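Local coordinates for protein (endonuclease) (Salmonella typhimurium, PDB 1BYR) that belongs to the PLD-like family of endonucleases, folding as a small alpha/beta domain that pairs with a second copy of itself, at residues A[33-38]-A[90-95]; A[83-88]-A[143-148]; A[16-21]-A[124-129]; A[8-13]-A[120-125]. One frame throughout, in Å; residues are numbered along the deposited sequence.

Interaction 1. Residues A[33-38]-A[90-95]; sequences MAYSFT and FPIQHD
The ring of Tyr-35 lies between two groups: the methyl CG2 of Ile-92 sits over one face, 4.0 Å from the ring centroid in a CH-pi contact, and OG of Ser-36 lies above the opposite face, toward the rim. The imidazole of His-94 comes up obliquely, its plane at 52° to the phenol ring, with CD2 of His-94 3.9 Å from CD2 of Tyr-35. His-94 and Lys-96 are the first two members of the HKD motif, HxK(x)4D, of the phospholipase D superfamily, so this contact packs the end of strand 29-34 against the loop carrying that motif. Tyr-35 suits the place because a broad flat ring can take a methyl on one face and still meet the imidazole; chi1 of 171° puts CG anti to the backbone N, and chi2 sets the tilt of the ring. ND1 of His-94 is hydrogen-bonded to Glu-122 of the second subunit, which can fix the rotation of the imidazole. Gln-93, at the centre of an inverse gamma turn, ties the loop elsewhere through its N, which bonds to Asp-61. Met-33 and Asp-95 run side by side, pointing the same way. The buried carboxylate of Asp-95 is satisfied by Ser-121 of the second subunit and by His-140, while the flexible thioether brings CE of Met-33 to 3.6 Å from OD1 of Asp-95. The backbones meet through CA-H...O contacts: CA of Tyr-35 is 3.6 Å from O of Gln-93, and CA of Ala-34 lies 3.2 Å from O of Asp-95.

Interaction 2. Residues A[83-88]-A[143-148]; sequences PLRTDS and DRWNQG
Strand 84-87 meets the last turn of helix 131-146 and the residues after it, the backbones closest at Asp-87 and Gly-148, with CA atoms 4.4 Å apart. Gly-148 fits because it is bare: its CA lies 3.2 Å from O of Thr-86, and a beta carbon would run into CB of Arg-85. Arg-85 and Trp-145 form the centre of the contact. The chain of Arg-85, extended from CG to NE, crosses Trp-145 at about a right angle; CD stands over the six-membered ring, 3.6 Å from its centroid, and the guanidinium lies flat on the indole, planes 11° apart, in a cation-pi stack. NH1 of Arg-85 donates to O of Trp-145 (2.9 Å), from above the carbonyl plane. N of Gly-148 reaches the same oxygen from the opposite face, so this carbonyl in the last helical turn is gripped twice. In the alpha/beta fold this packs helix 131-146 against strand 84-87, next to the edge strand 149-150, whose Asp-150 salt-bridges NE of Arg-85. CB of Pro-83 lies 3.8 Å from CH2 of Trp-145, and Trp-141 stacks on the same indole. A water accepts from N of Ser-88 and donates to O of Gln-147, 2.7 Å from the water oxygen.

Interaction 3. Residues A[16-21]-A[124-129]; sequences RVLVLS and AVVIWN
Leu-18 and Val-126 slide past each other in opposite directions, and their packing is tight, with CG of Leu-18 only 3.5 Å from CG2 of Val-126. That CG stands anti to the backbone N (chi1 179°), close to the valine methyl; CD2 of Leu-18 lies 3.6 Å from the carbonyl O of Ala-124. Beside it CG2 of Val-19 touches CB of Ala-124 at 3.9 Å, where the short alanine side chain lets the helix come close to the strand. The helix and strand axes are 8.3 Å apart and their directions differ by 31°. This is helix-on-sheet packing of an alpha/beta fold: helix 14-25 belongs to a beta-alpha-beta crossover that links strand 4-10 to the parallel strand 29-34, with three other strands between them, and here it lies across strand 122-128, one of those three. Farther out, O of Ser-21 approaches the edge of the Trp-128 ring, 4.3 Å from CH2. The indole is positioned from two directions: CG1 of Val-126 packs 3.3 Å above its plane, toward the rim, and NE1 is hydrogen-bonded to Gln-6 of the neighbouring strand. Val-19 also packs on Phe-110 and Phe-112 of loops and on Ile-42 of helix 40-51.

Interaction 4. Residues A[8-13]-A[120-125]; sequences GYSPEG and NSENAV
Strands 4-10 and 122-128 run antiparallel where Gly-8 to Ser-10 meet Glu-122 to Ala-124, the axes of the short segments 4.5 Å apart with directions 157° from each other. Gly-8 with Ala-124 and Ser-10 with Glu-122 are hydrogen-bonded pairs, each closed by two backbone bonds, such as N of Ala-124 to O of Gly-8 at 2.9 Å. Tyr-9 and Asn-123 form the non-hydrogen-bonded pair between them, flanked by weak CA-H...O contacts: CA of Tyr-9 lies 3.2 Å from O of Glu-122, and CA of Asn-123 meets O of Gly-8. The Tyr-9 ring presents its edge: CD1 lies 3.8 Å from CB of Asn-123, and O of Glu-122 lies in the ring plane. Its hydroxyl goes on to Ser-136 of the second subunit. This pairing forms one margin of the mixed sheet of the alpha/beta fold, strand 4-10 being outermost within the chain. On the face holding Ser-10, Glu-122 and Ala-124, the short Ser-10 lets CG of Glu-122 pack 3.7 Å from its CB, and its OG donates to the carbonyl of Ala-116. The buried Glu-122 carboxylate is met at OE1 by Ser-109 and by His-94 of the second subunit, and weakly at OE2 by ND2 of Asn-120, 3.4 Å away. Beyond Ser-10 a cis peptide bond leads into Pro-11, whose CD rests 3.3 Å from O of Asn-120. N of Gly-13 bonds to O of Tyr-9 (3.1 Å); at the positive phi (117°) of this N-cap residue a side chain would press on the preceding carbonyl O, so glycine suits the site.

Interactions 3 and 4 share Ala-124 and Val-125 on strand 122-128, and CD2 of Leu-18 lies 3.6 Å from N of Gly-8, so helix packing and strand pairing meet at one place. Interactions 1 and 2 also touch, their centres 11 Å apart: NE2 of Gln-93 lies 2.6 Å from OD2 of Asp-87, a probable hydrogen bond. The centres of interactions 2 and 4 are about 27 Å apart within the chain. The dimer joins the two groups, because interaction 1, which holds the first residue of the HKD motif, faces the 120-125 segment of the second subunit. In relatives with two HKD motifs the pair forms one site, so the two subunits here probably bring their motifs together at the interface.

Interaction 1. Residues A[33-38]-A[90-95]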
loop_
_atom_site.group_PDB
_atom_site.type_symbol
_atom_site.label_atom_id
_atom_site.label_comp_id
_atom_site.label_asym_id
_atom_site.label_seq_id
_atom_site.Cartn_x
_atom_site.Cartn_y
_atom_site.Cartn_z
ATOM N N MET A 33 9.513 4.592 -5.565
ATOM C CA MET A 33 9.309 5.368 -4.343
ATOM C C MET A 33 9.314 4.326 -3.238
ATOM O O MET A 33 8.657 3.289 -3.356
ATOM C CB MET A 33 7.926 6.056 -4.327
ATOM C CG MET A 33 7.621 7.011 -5.489
ATOM S SD MET A 33 6.004 7.843 -5.317
ATOM C CE MET A 33 6.406 9.232 -4.283
ATOM N N ALA A 34 10.042 4.582 -2.154
ATOM C CA ALA A 34 10.070 3.627 -1.072
ATOM C C ALA A 34 10.182 4.280 0.288
ATOM O O ALA A 34 10.694 5.383 0.415
ATOM C CB ALA A 34 11.233 2.677 -1.265
ATOM N N TYR A 35 9.682 3.587 1.307
ATOM C CA TYR A 35 9.808 4.052 2.681
ATOM C C TYR A 35 11.027 3.200 3.064
ATOM O O TYR A 35 12.098 3.406 2.515
ATOM C CB TYR A 35 8.563 3.664 3.479
ATOM C CG TYR A 35 8.665 3.902 4.970
ATOM C CD1 TYR A 35 9.343 5.002 5.479
ATOM C CD2 TYR A 35 8.075 3.025 5.867
ATOM C CE1 TYR A 35 9.433 5.218 6.852
ATOM C CE2 TYR A 35 8.159 3.231 7.241
ATOM C CZ TYR A 35 8.835 4.331 7.729
ATOM O OH TYR A 35 8.903 4.545 9.089
ATOM N N SER A 36 10.881 2.231 3.956
ATOM C CA SER A 36 12.014 1.368 4.290
ATOM C C SER A 36 12.547 0.703 3.016
ATOM O O SER A 36 11.822 -0.025 2.342
ATOM C CB SER A 36 11.568 0.309 5.275
ATOM O OG SER A 36 10.817 0.918 6.281
ATOM N N PHE A 37 13.826 0.937 2.715
ATOM C CA PHE A 37 14.483 0.440 1.506
ATOM C C PHE A 37 15.650 -0.470 1.919
ATOM O O PHE A 37 16.776 0.004 2.073
ATOM C CB PHE A 37 14.970 1.687 0.750
ATOM C CG PHE A 37 15.507 1.435 -0.629
ATOM C CD1 PHE A 37 14.668 1.070 -1.673
ATOM C CD2 PHE A 37 16.861 1.631 -0.898
ATOM C CE1 PHE A 37 15.163 0.913 -2.972
ATOM C CE2 PHE A 37 17.366 1.475 -2.190
ATOM C CZ PHE A 37 16.519 1.112 -3.224
ATOM N N THR A 38 15.393 -1.771 2.076
ATOM C CA THR A 38 16.445 -2.693 2.539
ATOM C C THR A 38 16.586 -4.104 1.931
ATOM O O THR A 38 17.662 -4.701 2.028
ATOM C CB THR A 38 16.346 -2.921 4.082
ATOM O OG1 THR A 38 15.135 -3.630 4.375
ATOM C CG2 THR A 38 16.327 -1.603 4.842
ATOM N N PHE A 90 8.586 15.300 4.057
ATOM C CA PHE A 90 7.341 14.773 4.594
ATOM C C PHE A 90 7.630 14.028 5.902
ATOM O O PHE A 90 8.680 13.386 6.037
ATOM C CB PHE A 90 6.694 13.808 3.585
ATOM C CG PHE A 90 6.375 14.431 2.238
ATOM C CD1 PHE A 90 7.316 14.429 1.210
ATOM C CD2 PHE A 90 5.127 14.991 1.993
ATOM C CE1 PHE A 90 7.022 14.970 -0.033
ATOM C CE2 PHE A 90 4.832 15.532 0.751
ATOM C CZ PHE A 90 5.790 15.517 -0.268
ATOM N N PRO A 91 6.736 14.137 6.908
ATOM C CA PRO A 91 7.069 13.388 8.121
ATOM C C PRO A 91 7.488 11.971 7.714
ATOM O O PRO A 91 8.424 11.402 8.276
ATOM C CB PRO A 91 5.771 13.433 8.934
ATOM C CG PRO A 91 5.159 14.730 8.544
ATOM C CD PRO A 91 5.492 14.910 7.067
ATOM N N ILE A 92 6.777 11.406 6.741
ATOM C CA ILE A 92 7.100 10.080 6.201
ATOM C C ILE A 92 6.752 9.993 4.706
ATOM O O ILE A 92 5.614 10.268 4.325
ATOM C CB ILE A 92 6.308 8.926 6.903
ATOM C CG1 ILE A 92 6.498 8.964 8.422
ATOM C CG2 ILE A 92 6.792 7.563 6.368
ATOM C CD1 ILE A 92 5.920 7.750 9.105
ATOM N N GLN A 93 7.733 9.676 3.851
ATOM C CA GLN A 93 7.452 9.471 2.425
ATOM C C GLN A 93 7.105 7.994 2.478
ATOM O O GLN A 93 7.967 7.125 2.323
ATOM C CB GLN A 93 8.686 9.682 1.541
ATOM C CG GLN A 93 8.326 10.042 0.108
ATOM C CD GLN A 93 9.434 9.734 -0.884
ATOM O OE1 GLN A 93 9.652 8.596 -1.260
ATOM N NE2 GLN A 93 10.132 10.762 -1.298
ATOM N N HIS A 94 5.832 7.723 2.727
ATOM C CA HIS A 94 5.322 6.363 2.918
ATOM C C HIS A 94 5.001 5.467 1.714
ATOM O O HIS A 94 4.720 4.277 1.898
ATOM C CB HIS A 94 4.094 6.452 3.845
ATOM C CG HIS A 94 3.794 5.196 4.603
ATOM N ND1 HIS A 94 2.632 4.488 4.435
ATOM C CD2 HIS A 94 4.528 4.512 5.517
ATOM C CE1 HIS A 94 2.636 3.426 5.229
ATOM N NE2 HIS A 94 3.782 3.418 5.888
ATOM N N ASP A 95 5.050 6.012 0.496
ATOM C CA ASP A 95 4.753 5.237 -0.711
ATOM C C ASP A 95 5.688 4.055 -0.942
ATOM O O ASP A 95 6.890 4.142 -0.686
ATOM C CB ASP A 95 4.831 6.116 -1.968
ATOM C CG ASP A 95 3.983 7.364 -1.864
ATOM O OD1 ASP A 95 4.501 8.388 -1.371
ATOM O OD2 ASP A 95 2.802 7.328 -2.277
#

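Interaction 2. Residues A[83-88]-A[143-148]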
loop_
_atom_site.group_PDB
_atom_site.type_symbol
_atom_site.label_atom_id
_atom_site.label_comp_id
_atom_site.label_asym_id
_atom_site.label_seq_id
_atom_site.Cartn_x
_atom_site.Cartn_y
_atom_site.Cartn_z
ATOM N N PRO A 83 20.559 6.573 -10.221
ATOM C CA PRO A 83 20.281 7.834 -9.521
ATOM C C PRO A 83 19.337 7.629 -8.320
ATOM O O PRO A 83 18.211 7.141 -8.460
ATOM C CB PRO A 83 19.667 8.724 -10.606
ATOM C CG PRO A 83 20.140 8.088 -11.919
ATOM C CD PRO A 83 20.169 6.628 -11.640
ATOM N N LEU A 84 19.801 7.996 -7.131
ATOM C CA LEU A 84 19.007 7.816 -5.929
ATOM C C LEU A 84 18.957 9.054 -5.037
ATOM O O LEU A 84 19.954 9.759 -4.866
ATOM C CB LEU A 84 19.564 6.621 -5.152
ATOM C CG LEU A 84 19.117 6.385 -3.713
ATOM C CD1 LEU A 84 17.748 5.692 -3.710
ATOM C CD2 LEU A 84 20.165 5.528 -2.998
ATOM N N ARG A 85 17.777 9.324 -4.475
ATOM C CA ARG A 85 17.585 10.465 -3.587
ATOM C C ARG A 85 16.806 10.129 -2.319
ATOM O O ARG A 85 15.935 9.257 -2.310
ATOM C CB ARG A 85 16.834 11.601 -4.307
ATOM C CG ARG A 85 17.585 12.263 -5.443
ATOM C CD ARG A 85 16.890 13.546 -5.912
ATOM N NE ARG A 85 17.762 14.314 -6.792
ATOM C CZ ARG A 85 17.355 15.307 -7.573
ATOM N NH1 ARG A 85 16.073 15.670 -7.599
ATOM N NH2 ARG A 85 18.236 15.943 -8.339
ATOM N N THR A 86 17.143 10.831 -1.239
ATOM C CA THR A 86 16.433 10.687 0.015
ATOM C C THR A 86 15.526 11.918 0.100
ATOM O O THR A 86 15.896 13.001 -0.355
ATOM C CB THR A 86 17.387 10.632 1.222
ATOM O OG1 THR A 86 18.244 11.773 1.216
ATOM C CG2 THR A 86 18.222 9.380 1.169
ATOM N N ASP A 87 14.335 11.758 0.669
ATOM C CA ASP A 87 13.378 12.861 0.769
ATOM C C ASP A 87 12.914 12.986 2.208
ATOM O O ASP A 87 12.433 12.018 2.801
ATOM C CB ASP A 87 12.193 12.572 -0.164
ATOM C CG ASP A 87 11.061 13.587 -0.039
ATOM O OD1 ASP A 87 11.257 14.672 0.537
ATOM O OD2 ASP A 87 9.958 13.288 -0.542
ATOM N N SER A 88 13.082 14.174 2.782
ATOM C CA SER A 88 12.690 14.412 4.162
ATOM C C SER A 88 11.648 15.510 4.286
ATOM O O SER A 88 11.378 15.986 5.378
ATOM C CB SER A 88 13.918 14.818 4.981
ATOM O OG SER A 88 14.468 16.027 4.478
ATOM N N ASP A 143 7.340 14.848 -8.240
ATOM C CA ASP A 143 7.232 15.871 -7.209
ATOM C C ASP A 143 8.081 15.529 -5.986
ATOM O O ASP A 143 8.722 16.396 -5.403
ATOM C CB ASP A 143 5.770 16.038 -6.787
ATOM C CG ASP A 143 5.605 17.108 -5.749
ATOM O OD1 ASP A 143 5.567 18.290 -6.141
ATOM O OD2 ASP A 143 5.531 16.770 -4.549
ATOM N N ARG A 144 8.081 14.261 -5.590
ATOM C CA ARG A 144 8.861 13.818 -4.438
ATOM C C ARG A 144 10.347 13.793 -4.776
ATOM O O ARG A 144 11.173 14.179 -3.965
ATOM C CB ARG A 144 8.404 12.425 -4.005
ATOM C CG ARG A 144 7.172 12.401 -3.053
ATOM C CD ARG A 144 6.086 13.420 -3.422
ATOM N NE ARG A 144 4.853 13.199 -2.654
ATOM C CZ ARG A 144 3.742 13.926 -2.770
ATOM N NH1 ARG A 144 3.690 14.941 -3.622
ATOM N NH2 ARG A 144 2.663 13.609 -2.058
ATOM N N TRP A 145 10.684 13.338 -5.979
ATOM C CA TRP A 145 12.080 13.298 -6.430
ATOM C C TRP A 145 12.688 14.708 -6.464
ATOM O O TRP A 145 13.786 14.946 -5.952
ATOM C CB TRP A 145 12.152 12.663 -7.825
ATOM C CG TRP A 145 13.460 12.854 -8.542
ATOM C CD1 TRP A 145 13.768 13.845 -9.437
ATOM C CD2 TRP A 145 14.626 12.024 -8.456
ATOM N NE1 TRP A 145 15.043 13.680 -9.906
ATOM C CE2 TRP A 145 15.593 12.572 -9.318
ATOM C CE3 TRP A 145 14.939 10.871 -7.731
ATOM C CZ2 TRP A 145 16.864 12.002 -9.479
ATOM C CZ3 TRP A 145 16.205 10.307 -7.892
ATOM C CH2 TRP A 145 17.148 10.872 -8.758
ATOM N N ASN A 146 11.951 15.642 -7.050
ATOM C CA ASN A 146 12.407 17.022 -7.173
ATOM C C ASN A 146 12.807 17.704 -5.872
ATOM O O ASN A 146 13.567 18.667 -5.895
ATOM C CB ASN A 146 11.348 17.856 -7.900
ATOM C CG ASN A 146 11.241 17.482 -9.375
ATOM O OD1 ASN A 146 12.083 16.763 -9.898
ATOM N ND2 ASN A 146 10.206 17.975 -10.035
ATOM N N GLN A 147 12.313 17.224 -4.736
ATOM C CA GLN A 147 12.700 17.844 -3.477
ATOM C C GLN A 147 13.553 16.903 -2.641
ATOM O O GLN A 147 13.621 17.024 -1.408
ATOM C CB GLN A 147 11.467 18.274 -2.682
ATOM C CG GLN A 147 10.472 17.191 -2.432
ATOM C CD GLN A 147 9.130 17.761 -2.081
ATOM O OE1 GLN A 147 8.999 18.572 -1.161
ATOM N NE2 GLN A 147 8.113 17.351 -2.808
ATOM N N GLY A 148 14.196 15.957 -3.318
ATOM C CA GLY A 148 15.047 15.003 -2.634
ATOM C C GLY A 148 16.502 15.418 -2.676
ATOM O O GLY A 148 16.877 16.359 -3.390
HETATM O O HOH W 1 14.545 16.058 0.891
#

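Interaction 3. Residues A[16-21]-A[124-129]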
loop_
_atom_site.group_PDB
_atom_site.type_symbol
_atom_site.label_atom_id
_atom_site.label_comp_id
_atom_site.label_asym_id
_atom_site.label_seq_id
_atom_site.Cartn_x
_atom_site.Cartn_y
_atom_site.Cartn_z
ATOM N N ARG A 16 6.278 -10.989 -2.974
ATOM C CA ARG A 16 7.680 -10.806 -3.287
ATOM C C ARG A 16 7.955 -11.174 -4.753
ATOM O O ARG A 16 8.552 -10.395 -5.498
ATOM C CB ARG A 16 8.523 -11.661 -2.334
ATOM C CG ARG A 16 9.989 -11.782 -2.692
ATOM C CD ARG A 16 10.546 -13.100 -2.173
ATOM N NE ARG A 16 11.704 -12.873 -1.321
ATOM C CZ ARG A 16 11.941 -13.500 -0.176
ATOM N NH1 ARG A 16 11.085 -14.395 0.283
ATOM N NH2 ARG A 16 13.033 -13.216 0.517
ATOM N N VAL A 17 7.510 -12.354 -5.169
ATOM C CA VAL A 17 7.732 -12.800 -6.540
ATOM C C VAL A 17 7.118 -11.847 -7.560
ATOM O O VAL A 17 7.730 -11.562 -8.588
ATOM C CB VAL A 17 7.189 -14.245 -6.753
ATOM C CG1 VAL A 17 7.310 -14.647 -8.204
ATOM C CG2 VAL A 17 7.990 -15.219 -5.900
ATOM N N LEU A 18 5.919 -11.340 -7.276
ATOM C CA LEU A 18 5.233 -10.407 -8.170
ATOM C C LEU A 18 5.995 -9.092 -8.303
ATOM O O LEU A 18 6.136 -8.544 -9.401
ATOM C CB LEU A 18 3.805 -10.130 -7.657
ATOM C CG LEU A 18 2.986 -9.141 -8.484
ATOM C CD1 LEU A 18 3.028 -9.546 -9.951
ATOM C CD2 LEU A 18 1.543 -9.103 -7.980
ATOM N N VAL A 19 6.481 -8.577 -7.178
ATOM C CA VAL A 19 7.246 -7.339 -7.192
ATOM C C VAL A 19 8.515 -7.563 -8.034
ATOM O O VAL A 19 8.872 -6.717 -8.857
ATOM C CB VAL A 19 7.613 -6.911 -5.742
ATOM C CG1 VAL A 19 8.586 -5.734 -5.765
ATOM C CG2 VAL A 19 6.338 -6.534 -4.980
ATOM N N LEU A 20 9.175 -8.703 -7.842
ATOM C CA LEU A 20 10.376 -9.031 -8.630
ATOM C C LEU A 20 10.016 -9.132 -10.115
ATOM O O LEU A 20 10.776 -8.688 -10.975
ATOM C CB LEU A 20 11.003 -10.343 -8.145
ATOM C CG LEU A 20 11.644 -10.185 -6.762
ATOM C CD1 LEU A 20 11.989 -11.546 -6.174
ATOM C CD2 LEU A 20 12.888 -9.311 -6.881
ATOM N N SER A 21 8.839 -9.684 -10.411
ATOM C CA SER A 21 8.357 -9.824 -11.787
ATOM C C SER A 21 8.191 -8.465 -12.454
ATOM O O SER A 21 8.483 -8.295 -13.640
ATOM C CB SER A 21 7.015 -10.564 -11.815
ATOM O OG SER A 21 6.452 -10.590 -13.115
ATOM N N ALA A 124 0.528 -6.888 -2.592
ATOM C CA ALA A 124 1.175 -6.080 -3.605
ATOM C C ALA A 124 0.377 -6.302 -4.865
ATOM O O ALA A 124 -0.006 -7.438 -5.167
ATOM C CB ALA A 124 2.653 -6.532 -3.830
ATOM N N VAL A 125 0.089 -5.223 -5.590
ATOM C CA VAL A 125 -0.626 -5.350 -6.843
ATOM C C VAL A 125 0.195 -4.730 -7.959
ATOM O O VAL A 125 0.953 -3.774 -7.743
ATOM C CB VAL A 125 -2.012 -4.643 -6.800
ATOM C CG1 VAL A 125 -2.885 -5.294 -5.742
ATOM C CG2 VAL A 125 -1.840 -3.157 -6.526
ATOM N N VAL A 126 0.086 -5.316 -9.150
ATOM C CA VAL A 126 0.762 -4.770 -10.310
ATOM C C VAL A 126 -0.311 -4.499 -11.343
ATOM O O VAL A 126 -0.973 -5.417 -11.816
ATOM C CB VAL A 126 1.829 -5.733 -10.888
ATOM C CG1 VAL A 126 2.427 -5.123 -12.150
ATOM C CG2 VAL A 126 2.942 -5.972 -9.856
ATOM N N ILE A 127 -0.514 -3.217 -11.643
ATOM C CA ILE A 127 -1.512 -2.782 -12.615
ATOM C C ILE A 127 -0.782 -2.558 -13.927
ATOM O O ILE A 127 -0.092 -1.553 -14.105
ATOM C CB ILE A 127 -2.200 -1.457 -12.160
ATOM C CG1 ILE A 127 -2.758 -1.624 -10.742
ATOM C CG2 ILE A 127 -3.327 -1.089 -13.125
ATOM C CD1 ILE A 127 -3.037 -0.313 -10.021
ATOM N N TRP A 128 -0.927 -3.518 -14.835
ATOM C CA TRP A 128 -0.263 -3.476 -16.131
ATOM C C TRP A 128 -0.969 -2.717 -17.242
ATOM O O TRP A 128 -2.192 -2.775 -17.386
ATOM C CB TRP A 128 -0.050 -4.894 -16.663
ATOM C CG TRP A 128 0.717 -5.806 -15.779
ATOM C CD1 TRP A 128 0.209 -6.695 -14.869
ATOM C CD2 TRP A 128 2.135 -6.001 -15.778
ATOM N NE1 TRP A 128 1.225 -7.430 -14.308
ATOM C CE2 TRP A 128 2.415 -7.022 -14.849
ATOM C CE3 TRP A 128 3.191 -5.408 -16.477
ATOM C CZ2 TRP A 128 3.717 -7.466 -14.595
ATOM C CZ3 TRP A 128 4.482 -5.849 -16.222
ATOM C CH2 TRP A 128 4.731 -6.873 -15.297
ATOM N N ASN A 129 -0.170 -2.038 -18.050
ATOM C CA ASN A 129 -0.658 -1.333 -19.219
ATOM C C ASN A 129 -1.853 -0.407 -19.037
ATOM O O ASN A 129 -2.917 -0.607 -19.614
ATOM C CB ASN A 129 -0.946 -2.372 -20.318
ATOM C CG ASN A 129 0.281 -3.226 -20.633
ATOM O OD1 ASN A 129 0.333 -4.429 -20.362
ATOM N ND2 ASN A 129 1.296 -2.595 -21.198
#

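Interaction 4. Residues A[8-13]-A[120-125]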
loop_
_atom_site.group_PDB
_atom_site.type_symbol
_atom_site.label_atom_id
_atom_site.label_comp_id
_atom_site.label_asym_id
_atom_site.label_seq_id
_atom_site.Cartn_x
_atom_site.Cartn_y
_atom_site.Cartn_z
ATOM N N GLY A 8 -0.306 -10.361 -5.184
ATOM C CA GLY A 8 0.505 -11.326 -4.469
ATOM C C GLY A 8 0.421 -10.939 -3.001
ATOM O O GLY A 8 0.139 -9.781 -2.689
ATOM N N TYR A 9 0.657 -11.888 -2.093
ATOM C CA TYR A 9 0.572 -11.600 -0.665
ATOM C C TYR A 9 1.767 -12.107 0.124
ATOM O O TYR A 9 2.503 -12.982 -0.326
ATOM C CB TYR A 9 -0.701 -12.238 -0.091
ATOM C CG TYR A 9 -1.952 -11.961 -0.903
ATOM C CD1 TYR A 9 -2.559 -10.709 -0.864
ATOM C CD2 TYR A 9 -2.528 -12.953 -1.711
ATOM C CE1 TYR A 9 -3.707 -10.442 -1.606
ATOM C CE2 TYR A 9 -3.681 -12.689 -2.458
ATOM C CZ TYR A 9 -4.260 -11.436 -2.399
ATOM O OH TYR A 9 -5.385 -11.157 -3.148
ATOM N N SER A 10 1.959 -11.529 1.311
ATOM C CA SER A 10 3.005 -11.943 2.228
ATOM C C SER A 10 2.250 -12.355 3.488
ATOM O O SER A 10 1.159 -11.846 3.748
ATOM C CB SER A 10 3.969 -10.791 2.527
ATOM O OG SER A 10 4.723 -10.432 1.390
ATOM N N PRO A 11 2.800 -13.285 4.287
ATOM C CA PRO A 11 4.058 -14.004 4.099
ATOM C C PRO A 11 3.979 -15.193 3.127
ATOM O O PRO A 11 4.917 -15.981 3.042
ATOM C CB PRO A 11 4.403 -14.457 5.513
ATOM C CG PRO A 11 3.067 -14.741 6.118
ATOM C CD PRO A 11 2.126 -13.694 5.533
ATOM N N GLU A 12 2.876 -15.318 2.398
ATOM C CA GLU A 12 2.701 -16.419 1.443
ATOM C C GLU A 12 3.889 -16.574 0.478
ATOM O O GLU A 12 4.323 -17.689 0.161
ATOM C CB GLU A 12 1.418 -16.212 0.640
ATOM C CG GLU A 12 0.138 -16.748 1.326
ATOM C CD GLU A 12 -0.427 -15.809 2.397
ATOM O OE1 GLU A 12 0.225 -14.806 2.754
ATOM O OE2 GLU A 12 -1.538 -16.086 2.887
ATOM N N GLY A 13 4.397 -15.449 -0.008
ATOM C CA GLY A 13 5.510 -15.494 -0.938
ATOM C C GLY A 13 5.174 -14.929 -2.302
ATOM O O GLY A 13 6.055 -14.497 -3.039
ATOM N N ASN A 120 5.378 -10.270 7.646
ATOM C CA ASN A 120 4.120 -9.539 7.724
ATOM C C ASN A 120 3.060 -10.003 6.748
ATOM O O ASN A 120 3.348 -10.685 5.764
ATOM C CB ASN A 120 4.378 -8.065 7.453
ATOM C CG ASN A 120 5.317 -7.446 8.462
ATOM O OD1 ASN A 120 5.510 -7.965 9.555
ATOM N ND2 ASN A 120 5.913 -6.325 8.092
ATOM N N SER A 121 1.815 -9.641 7.041
ATOM C CA SER A 121 0.744 -9.918 6.102
ATOM C C SER A 121 0.781 -8.649 5.253
ATOM O O SER A 121 0.806 -7.518 5.783
ATOM C CB SER A 121 -0.614 -10.048 6.794
ATOM O OG SER A 121 -1.622 -10.241 5.821
ATOM N N GLU A 122 0.854 -8.828 3.936
ATOM C CA GLU A 122 0.919 -7.711 2.998
ATOM C C GLU A 122 0.236 -8.102 1.714
ATOM O O GLU A 122 -0.090 -9.260 1.486
ATOM C CB GLU A 122 2.371 -7.363 2.604
ATOM C CG GLU A 122 3.384 -7.316 3.710
ATOM C CD GLU A 122 3.534 -5.941 4.299
ATOM O OE1 GLU A 122 2.742 -5.049 3.942
ATOM O OE2 GLU A 122 4.449 -5.756 5.123
ATOM N N ASN A 123 0.031 -7.103 0.864
ATOM C CA ASN A 123 -0.519 -7.334 -0.455
ATOM C C ASN A 123 0.246 -6.408 -1.385
ATOM O O ASN A 123 0.628 -5.298 -1.005
ATOM C CB ASN A 123 -2.022 -7.014 -0.512
ATOM C CG ASN A 123 -2.316 -5.530 -0.409
ATOM O OD1 ASN A 123 -2.379 -4.975 0.687
ATOM N ND2 ASN A 123 -2.481 -4.879 -1.540
ATOM N N ALA A 124 0.528 -6.888 -2.592
ATOM C CA ALA A 124 1.175 -6.080 -3.605
ATOM C C ALA A 124 0.377 -6.302 -4.865
ATOM O O ALA A 124 -0.006 -7.438 -5.167
ATOM C CB ALA A 124 2.653 -6.532 -3.830
ATOM N N VAL A 125 0.089 -5.223 -5.590
ATOM C CA VAL A 125 -0.626 -5.350 -6.843
ATOM C C VAL A 125 0.195 -4.730 -7.959
ATOM O O VAL A 125 0.953 -3.774 -7.743
ATOM C CB VAL A 125 -2.012 -4.643 -6.800
ATOM C CG1 VAL A 125 -2.885 -5.294 -5.742
ATOM C CG2 VAL A 125 -1.840 -3.157 -6.526
#